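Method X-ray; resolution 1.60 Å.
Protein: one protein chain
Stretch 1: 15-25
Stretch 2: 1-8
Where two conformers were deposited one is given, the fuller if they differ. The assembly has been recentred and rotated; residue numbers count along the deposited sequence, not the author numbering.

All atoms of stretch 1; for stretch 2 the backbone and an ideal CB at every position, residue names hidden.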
# COMPACT_ATOMS: atom_id res chain seq x y z
N ARG A 15 3.52 1.00 9.73
CA ARG A 15 2.88 -0.27 10.02
C ARG A 15 1.69 -0.53 9.12
O ARG A 15 1.48 -1.64 8.64
CB ARG A 15 2.46 -0.32 11.48
CG ARG A 15 1.75 -1.61 11.80
CD ARG A 15 1.55 -1.94 13.28
NE ARG A 15 1.06 -3.29 13.23
CZ ARG A 15 1.83 -4.37 13.16
NH1 ARG A 15 1.27 -5.55 12.95
NH2 ARG A 15 3.16 -4.28 13.34
N LYS A 16 0.89 0.50 8.88
CA LYS A 16 -0.22 0.38 7.94
C LYS A 16 0.28 -0.07 6.57
O LYS A 16 -0.30 -0.97 5.99
CB LYS A 16 -1.01 1.68 7.84
CG LYS A 16 -1.76 2.02 9.11
CD LYS A 16 -2.68 3.21 8.90
CE LYS A 16 -3.47 3.51 10.17
NZ LYS A 16 -4.20 4.79 10.02
N ALA A 17 1.36 0.53 6.09
CA ALA A 17 1.94 0.17 4.81
C ALA A 17 2.42 -1.28 4.83
O ALA A 17 2.19 -2.00 3.87
CB ALA A 17 3.05 1.12 4.43
N ALA A 18 3.06 -1.68 5.92
CA ALA A 18 3.59 -3.07 6.04
C ALA A 18 2.45 -4.07 5.95
O ALA A 18 2.54 -5.06 5.23
CB ALA A 18 4.38 -3.22 7.33
N VAL A 19 1.37 -3.82 6.67
CA VAL A 19 0.21 -4.75 6.66
C VAL A 19 -0.47 -4.78 5.30
O VAL A 19 -0.85 -5.83 4.78
CB VAL A 19 -0.75 -4.43 7.81
CG1 VAL A 19 -1.97 -5.32 7.73
CG2 VAL A 19 -0.01 -4.64 9.13
N ALA A 20 -0.59 -3.61 4.67
CA ALA A 20 -1.14 -3.52 3.32
C ALA A 20 -0.27 -4.31 2.34
O ALA A 20 -0.78 -5.02 1.47
CB ALA A 20 -1.23 -2.08 2.89
N LEU A 21 1.04 -4.19 2.47
CA LEU A 21 1.98 -4.94 1.61
C LEU A 21 1.81 -6.44 1.84
O LEU A 21 1.81 -7.22 0.88
CB LEU A 21 3.43 -4.55 1.84
CG LEU A 21 3.85 -3.20 1.28
CD1 LEU A 21 5.19 -2.83 1.83
CD2 LEU A 21 3.85 -3.17 -0.24
N ARG A 22 1.63 -6.85 3.09
CA ARG A 22 1.44 -8.27 3.38
C ARG A 22 0.23 -8.80 2.65
O ARG A 22 0.26 -9.92 2.12
CB ARG A 22 1.32 -8.48 4.91
CG ARG A 22 2.68 -8.32 5.63
CD ARG A 22 2.77 -9.06 6.95
NE ARG A 22 2.46 -10.44 6.65
CZ ARG A 22 1.49 -11.18 7.16
NH1 ARG A 22 1.25 -12.36 6.60
NH2 ARG A 22 0.83 -10.80 8.26
N SER A 23 -0.86 -8.04 2.65
CA SER A 23 -2.07 -8.45 1.91
C SER A 23 -1.81 -8.49 0.42
O SER A 23 -2.22 -9.42 -0.29
CB SER A 23 -3.27 -7.54 2.18
OG SER A 23 -3.75 -7.71 3.49
N LEU A 24 -1.10 -7.49 -0.08
CA LEU A 24 -0.71 -7.49 -1.50
C LEU A 24 0.09 -8.74 -1.86
O LEU A 24 -0.15 -9.39 -2.89
CB LEU A 24 0.08 -6.22 -1.83
CG LEU A 24 0.63 -6.14 -3.25
CD1 LEU A 24 -0.48 -6.11 -4.28
CD2 LEU A 24 1.57 -4.96 -3.44
N PHE A 25 1.05 -9.12 -1.03
CA PHE A 25 1.91 -10.26 -1.28
C PHE A 25 1.12 -11.55 -1.27
O PHE A 25 1.39 -12.46 -2.05
CB PHE A 25 3.09 -10.30 -0.31
CG PHE A 25 4.00 -9.07 -0.34
CD1 PHE A 25 4.04 -8.18 -1.42
CD2 PHE A 25 4.87 -8.86 0.71
CE1 PHE A 25 4.90 -7.08 -1.41
CE2 PHE A 25 5.70 -7.76 0.72
CZ PHE A 25 5.74 -6.88 -0.35
N UNK A 1 -6.19 -1.25 -2.44
CA UNK A 1 -5.10 -1.06 -1.47
C UNK A 1 -5.20 0.36 -1.00
O UNK A 1 -4.74 1.30 -1.68
CB UNK A 1 -3.72 -1.35 -2.07
N UNK A 2 -5.85 0.54 0.13
CA UNK A 2 -5.99 1.84 0.74
C UNK A 2 -5.29 1.78 2.09
O UNK A 2 -5.85 1.31 3.09
CB UNK A 2 -7.46 2.24 0.88
N UNK A 3 -4.05 2.25 2.13
CA UNK A 3 -3.22 2.01 3.29
C UNK A 3 -3.77 2.65 4.58
O UNK A 3 -3.72 2.02 5.64
CB UNK A 3 -1.81 2.53 3.01
N UNK A 4 -4.34 3.87 4.52
CA UNK A 4 -4.83 4.41 5.81
C UNK A 4 -5.88 3.56 6.55
O UNK A 4 -6.01 3.75 7.75
CB UNK A 4 -5.43 5.80 5.56
N UNK A 5 -6.60 2.68 5.84
CA UNK A 5 -7.60 1.80 6.43
C UNK A 5 -7.07 0.45 6.89
O UNK A 5 -7.82 -0.34 7.47
CB UNK A 5 -8.73 1.57 5.42
N UNK A 6 -5.81 0.14 6.57
CA UNK A 6 -5.18 -1.11 6.98
C UNK A 6 -4.66 -1.09 8.41
O UNK A 6 -4.58 -0.03 9.06
CB UNK A 6 -4.03 -1.44 6.03
N UNK A 7 -4.36 -2.28 8.93
CA UNK A 7 -3.95 -2.45 10.32
C UNK A 7 -4.99 -1.83 11.25
O UNK A 7 -6.21 -1.90 11.00
CB UNK A 7 -2.57 -1.82 10.56
N UNK A 8 -4.52 -1.29 12.35
CA UNK A 8 -5.44 -0.78 13.38
C UNK A 8 -5.38 0.73 13.46
O UNK A 8 -4.38 1.34 13.11
CB UNK A 8 -5.11 -1.38 14.75

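Stretch 1 is helical throughout, with backbone hydrogen bonds such as Ala-20 N to Lys-16 O at 3.0 Å, so its amides are largely spent within the helix, and it offers stretch 2 side chains together with exposed stretches of backbone to pack against.

At position 1 the CA-to-CB bond points toward the helix, yet the ideal CB has nothing of stretch 1 within 5.5 Å. A short side chain would leave that gap unfilled; a long, flexible one could reach the apolar patch of Ala-20, Leu-21 and Leu-24. The deposited residue is Met-1, present as selenomethionine. All three chi angles are t, and the extended chain carries CE to 3.8 Å from Leu-21 CD2, 4.1 Å from Leu-24 CD2 and 4.1 Å from Ala-20 CB.

Position 2 points away, with no helix atom near its ideal CB, so stretch 1 imposes little choice. It is His-2, which makes no contact with the helix.

Position 3 has helical angles (phi -63°, psi -39°), and its CB points sideways. The ideal CB lies 4.7 Å from Ala-20 CB and 4.8 Å from Ala-17 CA; small alanines leave room for a medium-sized apolar group, so valine, isoleucine, leucine or methionine would be plausible. Ile-3 uses both branches: CG2 packs 3.3 Å from Ala-17 N and 3.6 Å from Lys-16 CB, while CG1 lies 3.8 Å from Ala-20 CB.

Position 4 points away, but its ideal CB is 4.7 Å from Lys-16 NZ. An acidic or polar residue might exploit that amine; phi of -58° also admits proline. The residue is Pro-4, and it is the backbone that answers the charge: Lys-16 NZ donates a hydrogen bond to Pro-4 O at 3.1 Å.

Position 5 also points away and has no nearby helix atom at its ideal CB. Many residues would suit; Ala-5 does not touch stretch 1.

Position 6 points toward the helix, its ideal CB 3.8 Å from Lys-16 O and 4.3 Å from Ala-20 CB. A compact side chain fits, whether alanine, serine, asparagine or aspartate. Asp-6 places OD2 3.0 Å from Ala-20 CA and 3.3 Å from Ala-20 CB. The 3.4 Å separation of OD2 from Ala-20 N is not a hydrogen bond because the angle is poor.

Position 7 has phi 55° and psi -146°, a combination most easily adopted by glycine, although residues with a side chain can take it up. Its ideal CB points toward the helix, 4.1 Å from Val-19 CG2 and 4.2 Å from Lys-16 CA, arguing for a small group; Arg-15 nearby invites a polar one. Ser-7 meets both demands. Its OG lies 3.6 Å from Arg-15 NE, at the guanidinium edge, and hydrogen-bonds at 2.9 Å to water 1, which accepts from Arg-15 NH1 at 3.0 Å.

Position 8 starts away from the helix with nothing near its ideal CB, so only a long or large side chain could return to Arg-15. Phe-8, with chi1 p, brings CE1 to 3.6 Å from Arg-15 NE.

Stretch 2 1-8: MHIPADSF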
# COMPACT_ATOMS: atom_id res chain seq x y z
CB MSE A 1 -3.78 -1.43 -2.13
CG MSE A 1 -2.57 -1.26 -1.22
SE MSE A 1 -1.03 -1.92 -2.25
CE MSE A 1 0.35 -1.97 -0.87
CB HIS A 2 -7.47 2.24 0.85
CG HIS A 2 -7.69 3.58 1.48
ND1 HIS A 2 -8.49 3.78 2.58
CD2 HIS A 2 -7.19 4.80 1.17
CE1 HIS A 2 -8.49 5.06 2.91
NE2 HIS A 2 -7.70 5.70 2.07
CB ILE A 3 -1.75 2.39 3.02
CG1 ILE A 3 -1.20 1.57 1.85
CG2 ILE A 3 -0.91 2.20 4.28
CD1 ILE A 3 0.18 2.02 1.40
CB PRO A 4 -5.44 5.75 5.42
CG PRO A 4 -4.70 6.16 4.18
CD PRO A 4 -4.28 4.90 3.47
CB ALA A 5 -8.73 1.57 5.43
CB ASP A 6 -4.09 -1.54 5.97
CG ASP A 6 -4.68 -2.39 4.81
OD1 ASP A 6 -5.87 -2.25 4.47
OD2 ASP A 6 -3.97 -3.23 4.27
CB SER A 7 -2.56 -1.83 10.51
OG SER A 7 -1.96 -2.11 11.78
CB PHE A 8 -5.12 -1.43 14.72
CG PHE A 8 -3.72 -1.20 15.23
CD1 PHE A 8 -2.71 -2.10 14.96
CD2 PHE A 8 -3.43 -0.11 16.04
CE1 PHE A 8 -1.45 -1.91 15.45
CE2 PHE A 8 -2.16 0.10 16.51
CZ PHE A 8 -1.16 -0.80 16.22
O HOH W 1 -1.62 -4.91 12.64
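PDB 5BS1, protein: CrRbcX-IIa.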